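Local coordinates for protein beta-hexosaminidase Amuc_2018 (Akkermansia muciniphila, PDB 6JEB) that hydrolyses terminal, non-reducing N-acetylglucosamine and N-acetylgalactosamine units from glycans and chitobiose as a family 20 glycoside hydrolase, at residues S5-P10 and A442-F447; T370-C375 and Y415-A420; L410-Y415 and G461-F466. All coordinates share one frame; numbering follows the deposited sequence. Where two conformers were deposited one is given.

Interaction 1 (S5-P10 and A442-F447); sequences SIIPEP and ADHRQF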
loop_
_atom_site.group_PDB
_atom_site.type_symbol
_atom_site.label_atom_id
_atom_site.label_comp_id
_atom_site.label_asym_id
_atom_site.label_seq_id
_atom_site.Cartn_x
_atom_site.Cartn_y
_atom_site.Cartn_z
ATOM N N SER A 5 -7.900 24.408 -3.694
ATOM C CA SER A 5 -8.310 23.044 -3.993
ATOM C C SER A 5 -7.174 22.075 -3.711
ATOM O O SER A 5 -6.687 21.392 -4.617
ATOM C CB SER A 5 -8.774 22.928 -5.443
ATOM O OG SER A 5 -9.979 23.648 -5.610
ATOM N N ILE A 6 -6.752 22.007 -2.455
ATOM C CA ILE A 6 -5.646 21.159 -2.035
ATOM C C ILE A 6 -6.219 19.852 -1.510
ATOM O O ILE A 6 -7.082 19.855 -0.620
ATOM C CB ILE A 6 -4.813 21.852 -0.943
ATOM C CG1 ILE A 6 -4.241 23.185 -1.444
ATOM C CG2 ILE A 6 -3.716 20.912 -0.433
ATOM C CD1 ILE A 6 -3.931 24.151 -0.315
ATOM N N ILE A 7 -5.742 18.738 -2.056
ATOM C CA ILE A 7 -6.044 17.406 -1.544
ATOM C C ILE A 7 -4.720 16.777 -1.135
ATOM O O ILE A 7 -3.810 16.665 -1.961
ATOM C CB ILE A 7 -6.760 16.511 -2.572
ATOM C CG1 ILE A 7 -8.075 17.153 -3.020
ATOM C CG2 ILE A 7 -7.009 15.117 -1.973
ATOM C CD1 ILE A 7 -8.698 16.486 -4.252
ATOM N N PRO A 8 -4.564 16.321 0.113
ATOM C CA PRO A 8 -5.579 16.341 1.180
ATOM C C PRO A 8 -5.848 17.725 1.763
ATOM O O PRO A 8 -4.980 18.604 1.742
ATOM C CB PRO A 8 -4.985 15.423 2.256
ATOM C CG PRO A 8 -3.549 15.275 1.917
ATOM C CD PRO A 8 -3.337 15.601 0.493
ATOM N N GLU A 9 -7.057 17.906 2.275
ATOM C CA GLU A 9 -7.423 19.177 2.890
ATOM C C GLU A 9 -6.450 19.508 4.017
ATOM O O GLU A 9 -6.226 18.669 4.901
ATOM C CB GLU A 9 -8.841 19.098 3.456
ATOM C CG GLU A 9 -9.366 20.429 4.005
ATOM C CD GLU A 9 -9.522 21.495 2.926
ATOM O OE1 GLU A 9 -9.592 21.147 1.725
ATOM O OE2 GLU A 9 -9.570 22.695 3.279
ATOM N N PRO A 10 -5.860 20.704 4.029
ATOM C CA PRO A 10 -4.956 21.066 5.123
ATOM C C PRO A 10 -5.683 21.153 6.458
ATOM O O PRO A 10 -6.889 21.426 6.537
ATOM C CB PRO A 10 -4.426 22.443 4.702
ATOM C CG PRO A 10 -4.540 22.440 3.199
ATOM C CD PRO A 10 -5.818 21.683 2.927
ATOM N N ALA A 442 -13.069 17.833 -8.661
ATOM C CA ALA A 442 -13.417 18.335 -9.983
ATOM C C ALA A 442 -12.310 19.223 -10.541
ATOM O O ALA A 442 -11.950 19.113 -11.720
ATOM C CB ALA A 442 -14.748 19.084 -9.918
ATOM N N ASP A 443 -11.745 20.103 -9.704
ATOM C CA ASP A 443 -10.623 20.927 -10.148
ATOM C C ASP A 443 -9.393 20.080 -10.447
ATOM O O ASP A 443 -8.606 20.418 -11.339
ATOM C CB ASP A 443 -10.267 21.966 -9.084
ATOM C CG ASP A 443 -11.365 22.996 -8.864
ATOM O OD1 ASP A 443 -12.218 23.190 -9.766
ATOM O OD2 ASP A 443 -11.363 23.626 -7.783
ATOM N N HIS A 444 -9.207 18.981 -9.710
ATOM C CA HIS A 444 -8.032 18.140 -9.904
ATOM C C HIS A 444 -8.020 17.420 -11.247
ATOM O O HIS A 444 -6.951 16.978 -11.684
ATOM C CB HIS A 444 -7.891 17.159 -8.745
ATOM C CG HIS A 444 -7.162 17.738 -7.579
ATOM N ND1 HIS A 444 -5.997 17.196 -7.082
ATOM C CD2 HIS A 444 -7.405 18.853 -6.847
ATOM C CE1 HIS A 444 -5.567 17.938 -6.075
ATOM N NE2 HIS A 444 -6.399 18.954 -5.917
ATOM N N ARG A 445 -9.162 17.281 -11.916
ATOM C CA ARG A 445 -9.113 16.685 -13.246
ATOM C C ARG A 445 -8.153 17.458 -14.143
ATOM O O ARG A 445 -7.289 16.866 -14.802
ATOM C CB ARG A 445 -10.497 16.616 -13.878
ATOM C CG ARG A 445 -10.444 15.858 -15.189
ATOM C CD ARG A 445 -11.733 15.891 -15.967
ATOM N NE ARG A 445 -11.564 15.206 -17.242
ATOM C CZ ARG A 445 -12.254 15.499 -18.338
ATOM N NH1 ARG A 445 -13.158 16.470 -18.310
ATOM N NH2 ARG A 445 -12.035 14.829 -19.462
ATOM N N GLN A 446 -8.266 18.791 -14.153
ATOM C CA GLN A 446 -7.370 19.600 -14.975
ATOM C C GLN A 446 -5.943 19.574 -14.443
ATOM O O GLN A 446 -4.984 19.553 -15.225
ATOM C CB GLN A 446 -7.879 21.040 -15.067
ATOM C CG GLN A 446 -9.122 21.214 -15.923
ATOM C CD GLN A 446 -8.969 20.636 -17.316
ATOM O OE1 GLN A 446 -7.945 20.826 -17.973
ATOM N NE2 GLN A 446 -9.991 19.923 -17.775
ATOM N N PHE A 447 -5.776 19.584 -13.111
ATOM C CA PHE A 447 -4.425 19.552 -12.549
ATOM C C PHE A 447 -3.683 18.308 -13.016
ATOM O O PHE A 447 -2.525 18.380 -13.451
ATOM C CB PHE A 447 -4.448 19.542 -11.015
ATOM C CG PHE A 447 -5.123 20.726 -10.365
ATOM C CD1 PHE A 447 -5.551 21.828 -11.086
ATOM C CD2 PHE A 447 -5.310 20.719 -8.990
ATOM C CE1 PHE A 447 -6.175 22.893 -10.444
ATOM C CE2 PHE A 447 -5.926 21.779 -8.339
ATOM C CZ PHE A 447 -6.360 22.870 -9.069
#

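Interaction 2 (T370-C375 and Y415-A420); sequences TTLQKC and YPRACA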
loop_
_atom_site.group_PDB
_atom_site.type_symbol
_atom_site.label_atom_id
_atom_site.label_comp_id
_atom_site.label_asym_id
_atom_site.label_seq_id
_atom_site.Cartn_x
_atom_site.Cartn_y
_atom_site.Cartn_z
ATOM N N THR A 370 -17.173 -0.252 -4.805
ATOM C CA THR A 370 -16.754 0.761 -3.840
ATOM C C THR A 370 -16.672 2.085 -4.588
ATOM O O THR A 370 -15.698 2.343 -5.303
ATOM C CB THR A 370 -15.417 0.409 -3.199
ATOM O OG1 THR A 370 -15.512 -0.877 -2.564
ATOM C CG2 THR A 370 -15.036 1.479 -2.162
ATOM N N THR A 371 -17.699 2.918 -4.440
ATOM C CA THR A 371 -17.707 4.192 -5.137
ATOM C C THR A 371 -16.748 5.166 -4.459
ATOM O O THR A 371 -16.289 4.956 -3.328
ATOM C CB THR A 371 -19.105 4.808 -5.125
ATOM O OG1 THR A 371 -19.484 5.094 -3.773
ATOM C CG2 THR A 371 -20.125 3.870 -5.776
ATOM N N LEU A 372 -16.448 6.248 -5.179
ATOM C CA LEU A 372 -15.645 7.323 -4.607
ATOM C C LEU A 372 -16.289 7.873 -3.341
ATOM O O LEU A 372 -15.600 8.134 -2.347
ATOM C CB LEU A 372 -15.470 8.432 -5.644
ATOM C CG LEU A 372 -14.680 9.645 -5.180
ATOM C CD1 LEU A 372 -13.238 9.236 -4.849
ATOM C CD2 LEU A 372 -14.732 10.704 -6.258
ATOM N N GLN A 373 -17.615 8.034 -3.348
ATOM C CA GLN A 373 -18.304 8.547 -2.167
ATOM C C GLN A 373 -18.190 7.584 -0.991
ATOM O O GLN A 373 -17.989 8.013 0.151
ATOM C CB GLN A 373 -19.769 8.834 -2.495
ATOM C CG GLN A 373 -20.497 9.558 -1.384
ATOM C CD GLN A 373 -21.843 10.107 -1.824
ATOM O OE1 GLN A 373 -22.221 10.002 -2.992
ATOM N NE2 GLN A 373 -22.566 10.707 -0.891
ATOM N N LYS A 374 -18.315 6.280 -1.249
ATOM C CA LYS A 374 -18.145 5.291 -0.188
ATOM C C LYS A 374 -16.738 5.360 0.382
ATOM O O LYS A 374 -16.538 5.366 1.603
ATOM C CB LYS A 374 -18.420 3.891 -0.743
ATOM C CG LYS A 374 -18.035 2.760 0.205
ATOM C CD LYS A 374 -18.864 2.808 1.477
ATOM C CE LYS A 374 -18.616 1.583 2.332
ATOM N NZ LYS A 374 -19.568 1.499 3.477
ATOM N N CYS A 375 -15.745 5.405 -0.507
ATOM C CA CYS A 375 -14.362 5.514 -0.078
ATOM C C CYS A 375 -14.164 6.717 0.842
ATOM O O CYS A 375 -13.537 6.602 1.905
ATOM C CB CYS A 375 -13.491 5.615 -1.326
ATOM S SG CYS A 375 -11.756 5.524 -1.028
ATOM N N TYR A 415 -7.229 5.633 -9.072
ATOM C CA TYR A 415 -7.669 7.023 -9.009
ATOM C C TYR A 415 -9.071 7.169 -9.586
ATOM O O TYR A 415 -9.430 6.468 -10.538
ATOM C CB TYR A 415 -6.699 7.944 -9.772
ATOM C CG TYR A 415 -5.390 8.071 -9.031
ATOM C CD1 TYR A 415 -5.222 9.042 -8.049
ATOM C CD2 TYR A 415 -4.354 7.168 -9.252
ATOM C CE1 TYR A 415 -4.055 9.130 -7.327
ATOM C CE2 TYR A 415 -3.169 7.249 -8.536
ATOM C CZ TYR A 415 -3.032 8.228 -7.568
ATOM O OH TYR A 415 -1.875 8.321 -6.842
ATOM N N PRO A 416 -9.894 8.086 -9.046
ATOM C CA PRO A 416 -9.585 9.050 -7.981
ATOM C C PRO A 416 -9.768 8.544 -6.548
ATOM O O PRO A 416 -9.622 9.348 -5.634
ATOM C CB PRO A 416 -10.600 10.169 -8.236
ATOM C CG PRO A 416 -11.786 9.439 -8.760
ATOM C CD PRO A 416 -11.197 8.379 -9.672
ATOM N N ARG A 417 -10.088 7.264 -6.331
ATOM C CA ARG A 417 -10.289 6.817 -4.952
ATOM C C ARG A 417 -9.047 7.012 -4.090
ATOM O O ARG A 417 -9.171 7.316 -2.899
ATOM C CB ARG A 417 -10.826 5.389 -4.893
ATOM C CG ARG A 417 -12.301 5.320 -5.299
ATOM C CD ARG A 417 -12.798 3.887 -5.416
ATOM N NE ARG A 417 -12.043 3.151 -6.426
ATOM C CZ ARG A 417 -12.245 1.871 -6.725
ATOM N NH1 ARG A 417 -13.207 1.184 -6.120
ATOM N NH2 ARG A 417 -11.493 1.284 -7.650
ATOM N N ALA A 418 -7.847 6.890 -4.670
ATOM C CA ALA A 418 -6.636 7.146 -3.891
ATOM C C ALA A 418 -6.603 8.571 -3.344
ATOM O O ALA A 418 -6.011 8.807 -2.288
ATOM C CB ALA A 418 -5.378 6.863 -4.720
ATOM N N CYS A 419 -7.225 9.529 -4.046
ATOM C CA CYS A 419 -7.324 10.895 -3.529
ATOM C C CYS A 419 -8.141 10.934 -2.246
ATOM O O CYS A 419 -7.809 11.671 -1.307
ATOM C CB CYS A 419 -7.976 11.812 -4.568
ATOM S SG CYS A 419 -7.200 11.774 -6.198
ATOM N N ALA A 420 -9.226 10.156 -2.199
ATOM C CA ALA A 420 -10.051 10.091 -0.997
ATOM C C ALA A 420 -9.306 9.401 0.136
ATOM O O ALA A 420 -9.359 9.852 1.287
ATOM C CB ALA A 420 -11.370 9.375 -1.301
#

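Interaction 3 (L410-Y415 and G461-F466); sequences LLYRAY and GNEPAF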
loop_
_atom_site.group_PDB
_atom_site.type_symbol
_atom_site.label_atom_id
_atom_site.label_comp_id
_atom_site.label_asym_id
_atom_site.label_seq_id
_atom_site.Cartn_x
_atom_site.Cartn_y
_atom_site.Cartn_z
ATOM N N LEU A 410 -4.331 -0.038 -13.988
ATOM C CA LEU A 410 -4.031 0.188 -12.580
ATOM C C LEU A 410 -4.457 1.588 -12.144
ATOM O O LEU A 410 -5.126 1.756 -11.116
ATOM C CB LEU A 410 -2.531 -0.021 -12.373
ATOM C CG LEU A 410 -1.975 -0.019 -10.959
ATOM C CD1 LEU A 410 -2.631 -1.125 -10.174
ATOM C CD2 LEU A 410 -0.469 -0.211 -10.991
ATOM N N LEU A 411 -4.055 2.606 -12.904
ATOM C CA LEU A 411 -4.419 3.972 -12.549
ATOM C C LEU A 411 -5.917 4.188 -12.658
ATOM O O LEU A 411 -6.480 4.978 -11.892
ATOM C CB LEU A 411 -3.676 4.975 -13.433
ATOM C CG LEU A 411 -2.159 5.044 -13.240
ATOM C CD1 LEU A 411 -1.554 6.023 -14.249
ATOM C CD2 LEU A 411 -1.795 5.434 -11.804
ATOM N N TYR A 412 -6.577 3.510 -13.604
ATOM C CA TYR A 412 -8.018 3.674 -13.729
ATOM C C TYR A 412 -8.728 3.283 -12.440
ATOM O O TYR A 412 -9.651 3.978 -12.000
ATOM C CB TYR A 412 -8.586 2.877 -14.910
ATOM C CG TYR A 412 -10.040 3.223 -15.080
ATOM C CD1 TYR A 412 -10.421 4.324 -15.834
ATOM C CD2 TYR A 412 -11.028 2.487 -14.431
ATOM C CE1 TYR A 412 -11.755 4.677 -15.963
ATOM C CE2 TYR A 412 -12.357 2.831 -14.537
ATOM C CZ TYR A 412 -12.715 3.925 -15.310
ATOM O OH TYR A 412 -14.033 4.273 -15.413
ATOM N N ARG A 413 -8.320 2.167 -11.823
ATOM C CA ARG A 413 -8.963 1.764 -10.575
ATOM C C ARG A 413 -8.370 2.452 -9.351
ATOM O O ARG A 413 -9.094 2.693 -8.382
ATOM C CB ARG A 413 -9.005 0.238 -10.430
ATOM C CG ARG A 413 -9.926 -0.380 -11.470
ATOM C CD ARG A 413 -10.729 -1.597 -11.008
ATOM N NE ARG A 413 -11.727 -1.917 -12.027
ATOM C CZ ARG A 413 -12.650 -2.878 -11.943
ATOM N NH1 ARG A 413 -12.724 -3.661 -10.873
ATOM N NH2 ARG A 413 -13.508 -3.053 -12.947
ATOM N N ALA A 414 -7.086 2.811 -9.379
ATOM C CA ALA A 414 -6.492 3.449 -8.208
ATOM C C ALA A 414 -7.040 4.854 -7.986
ATOM O O ALA A 414 -7.285 5.248 -6.841
ATOM C CB ALA A 414 -4.967 3.475 -8.320
ATOM N N TYR A 415 -7.229 5.633 -9.072
ATOM C CA TYR A 415 -7.669 7.023 -9.009
ATOM C C TYR A 415 -9.071 7.169 -9.586
ATOM O O TYR A 415 -9.430 6.468 -10.538
ATOM C CB TYR A 415 -6.699 7.944 -9.772
ATOM C CG TYR A 415 -5.390 8.071 -9.031
ATOM C CD1 TYR A 415 -5.222 9.042 -8.049
ATOM C CD2 TYR A 415 -4.354 7.168 -9.252
ATOM C CE1 TYR A 415 -4.055 9.130 -7.327
ATOM C CE2 TYR A 415 -3.169 7.249 -8.536
ATOM C CZ TYR A 415 -3.032 8.228 -7.568
ATOM O OH TYR A 415 -1.875 8.321 -6.842
ATOM N N GLY A 461 -18.555 3.501 -18.686
ATOM C CA GLY A 461 -18.007 2.972 -19.917
ATOM C C GLY A 461 -16.585 3.355 -20.266
ATOM O O GLY A 461 -16.061 2.834 -21.256
ATOM N N ASN A 462 -15.930 4.240 -19.515
ATOM C CA ASN A 462 -14.593 4.678 -19.917
ATOM C C ASN A 462 -13.459 3.895 -19.261
ATOM O O ASN A 462 -12.290 4.259 -19.438
ATOM C CB ASN A 462 -14.414 6.204 -19.813
ATOM C CG ASN A 462 -14.126 6.693 -18.402
ATOM O OD1 ASN A 462 -14.347 5.995 -17.414
ATOM N ND2 ASN A 462 -13.632 7.927 -18.308
ATOM N N GLU A 463 -13.763 2.815 -18.539
ATOM C CA GLU A 463 -12.700 1.923 -18.102
ATOM C C GLU A 463 -12.053 1.271 -19.324
ATOM O O GLU A 463 -12.761 0.859 -20.252
ATOM C CB GLU A 463 -13.233 0.835 -17.167
ATOM C CG GLU A 463 -12.117 -0.070 -16.641
ATOM C CD GLU A 463 -12.433 -0.719 -15.307
ATOM O OE1 GLU A 463 -13.622 -1.009 -15.031
ATOM O OE2 GLU A 463 -11.483 -0.929 -14.519
ATOM N N PRO A 464 -10.721 1.189 -19.368
ATOM C CA PRO A 464 -10.065 0.515 -20.496
ATOM C C PRO A 464 -10.571 -0.913 -20.652
ATOM O O PRO A 464 -10.927 -1.581 -19.680
ATOM C CB PRO A 464 -8.581 0.545 -20.113
ATOM C CG PRO A 464 -8.450 1.749 -19.221
ATOM C CD PRO A 464 -9.751 1.813 -18.451
ATOM N N ALA A 465 -10.619 -1.369 -21.898
ATOM C CA ALA A 465 -11.158 -2.687 -22.193
ATOM C C ALA A 465 -10.289 -3.786 -21.590
ATOM O O ALA A 465 -9.071 -3.646 -21.462
ATOM C CB ALA A 465 -11.225 -2.888 -23.704
ATOM N N PHE A 466 -10.935 -4.896 -21.232
ATOM C CA PHE A 466 -10.265 -6.100 -20.763
ATOM C C PHE A 466 -10.356 -7.181 -21.830
ATOM O O PHE A 466 -11.274 -7.185 -22.655
ATOM C CB PHE A 466 -10.914 -6.639 -19.484
ATOM C CG PHE A 466 -10.831 -5.705 -18.316
ATOM C CD1 PHE A 466 -9.705 -5.690 -17.510
ATOM C CD2 PHE A 466 -11.881 -4.852 -18.011
ATOM C CE1 PHE A 466 -9.621 -4.832 -16.423
ATOM C CE2 PHE A 466 -11.805 -3.993 -16.924
ATOM C CZ PHE A 466 -10.673 -3.980 -16.130
#

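Interaction 1 (S5-P10 and A442-F447)
Ser5 holds Asp443 and His444 with two hydrogen bonds. OG of Ser5 donates to OD2 of Asp443 at 2.6 Å, on the anti lone pair, away from the other carboxylate oxygen. The carbonyl O of Ser5 accepts from NE2 of His444 at 2.8 Å. That oxygen lies in the plane of the imidazole, and the N-H...O angle is 151°, somewhat short of straight. The other ring nitrogen, ND1, hydrogen-bonds Tyr119 OH, so both are engaged and the rotation of the imidazole is fixed.

The apolar contacts sandwich the same ring. CD1 of Ile7 sits over the centre of one face, a CH-pi contact 3.7 Å from the centroid of the His444 ring. CD2 of Phe447, one turn further along the helix, covers the opposite face nearer the rim. An alanine in place of His444 would probably leave the Ser5 carbonyl without this donor and open a gap between Ile7 and Phe447.

The contact fastens the N-terminal loop before strand 12-16 to helix 434-452, far along the chain. Helix 55-73 lines the site too: its Gln71 and Gln67 accept from the backbone N of Ser5 and Ile7. Strand 79-86 packs against Ile6 and Pro10.

Interaction 2 (T370-C375 and Y415-A420)
Leu372 packs on the backbone and the first carbons of the Arg417 side chain where two helices begin. CG of Leu372 stands anti to its backbone N (chi1 179°), and the branch beyond it reaches the second segment. CD1 does most of the touching. CD1 of Leu372 rests 3.8 Å from CA of Arg417 and 4.0 Å from CB of Ala420, and it also meets the carbonyl O of Pro416. CD2 of Leu372 meets CG of Pro416 at 4.1 Å. The leucine side chain and the proline ring cross at about a right angle.

The Arg417 side chain reaches to Thr370. Its chain bends at chi3 (-60°), which sets NE. NH1 of Arg417 donates to the carbonyl O of Thr370 at 2.9 Å. The donor lies in the carbonyl plane, on a lone pair, but the oxygen is tilted out of the guanidinium plane and the N-H...O angle is only 137°. NH2 bonds the carbonyl O of Phe355, so backbone oxygens meet both terminal nitrogens of this buried guanidinium.

Thr371 is the N-cap of helix 372-376: its OG1 accepts from the backbone N of Lys374. The other helix, 417-426, follows the cis peptide bond before Pro416. Both belong to the catalytic TIM barrel of family 20, and the Arg417 side chain lies close to that of Leu353, a substrate-binding residue.

One turn on from Leu372, Cys375 also meets helix 417-426. In the conformer given, SG of Cys375 lies 3.9 Å from CB of Ala420 and 3.7 Å from the carbonyl O of Arg417.

Interaction 3 (L410-Y415 and G461-F466)
Arg413 and Glu463 form a two-pronged salt bridge. Arg413 grips the carboxylate side-on: NE of Arg413 donates to OE2 of Glu463 at 2.7 Å, and NH2 of Arg413 donates to OE1 of Glu463 at 2.9 Å. Both N-H...O angles are fairly straight, 160° and 165°. Both oxygens are met on their syn side and lie close to the guanidinium plane, although the two flat groups are turned 33° against each other. Further carbonyls hold the arginine: Asp354 O takes NH1 and Arg362 O takes NH2. The guanidinium is therefore held by both charge and backbone, and Asp354 is itself a substrate-binding residue.

A second polar link joins Tyr412 to Asn462. OH of Tyr412 donates to OD1 of Asn462 at 2.7 Å, nearly along the C=O axis. The amide is turned almost perpendicular to the ring, with OD1 at the ring edge. OD1 also accepts from Thr459 N, and ND2 bonds Glu457 O, which fixes the amide.

The packing centres on one face of the Tyr412 ring. Glu463 CA lies over that face, 3.6 Å from the centroid of the Tyr412 ring, in a CH-pi contact. CB of Glu463 lies 3.4 Å from CE2 of Tyr412. CD of Pro464 comes in off-centre, 3.7 Å from CG of Tyr412.

The loop after helix 434-452 is thereby tied to helix 407-414. Arg458 adds a cation-pi contact to Tyr412. Elsewhere helix 407-414 packs through Leu410 and Leu411 on helix 106-118, and through Leu410 and Ala414 on strand 392-399.

Interactions 2 and 3 share Tyr415, which leaves helix 407-414 just before helix 417-426 begins; their centres are 13 Å apart. Arg417 NH2 of interaction 2 bonds the carbonyl O of Arg413 in interaction 3. Both arginine side chains approach that of the substrate-binding Leu353, at about 4 Å for Arg417 and 5 Å for Arg413. The bound acetamide lies further off, about 13 Å from the side chain of Thr370. Interaction 1 is away from the annotated sites. Its centre is 14 Å from that of interaction 2, which it touches where Ile7 CG2 packs on Cys419 O at 3.6 Å. Interactions 1 and 3 do not touch.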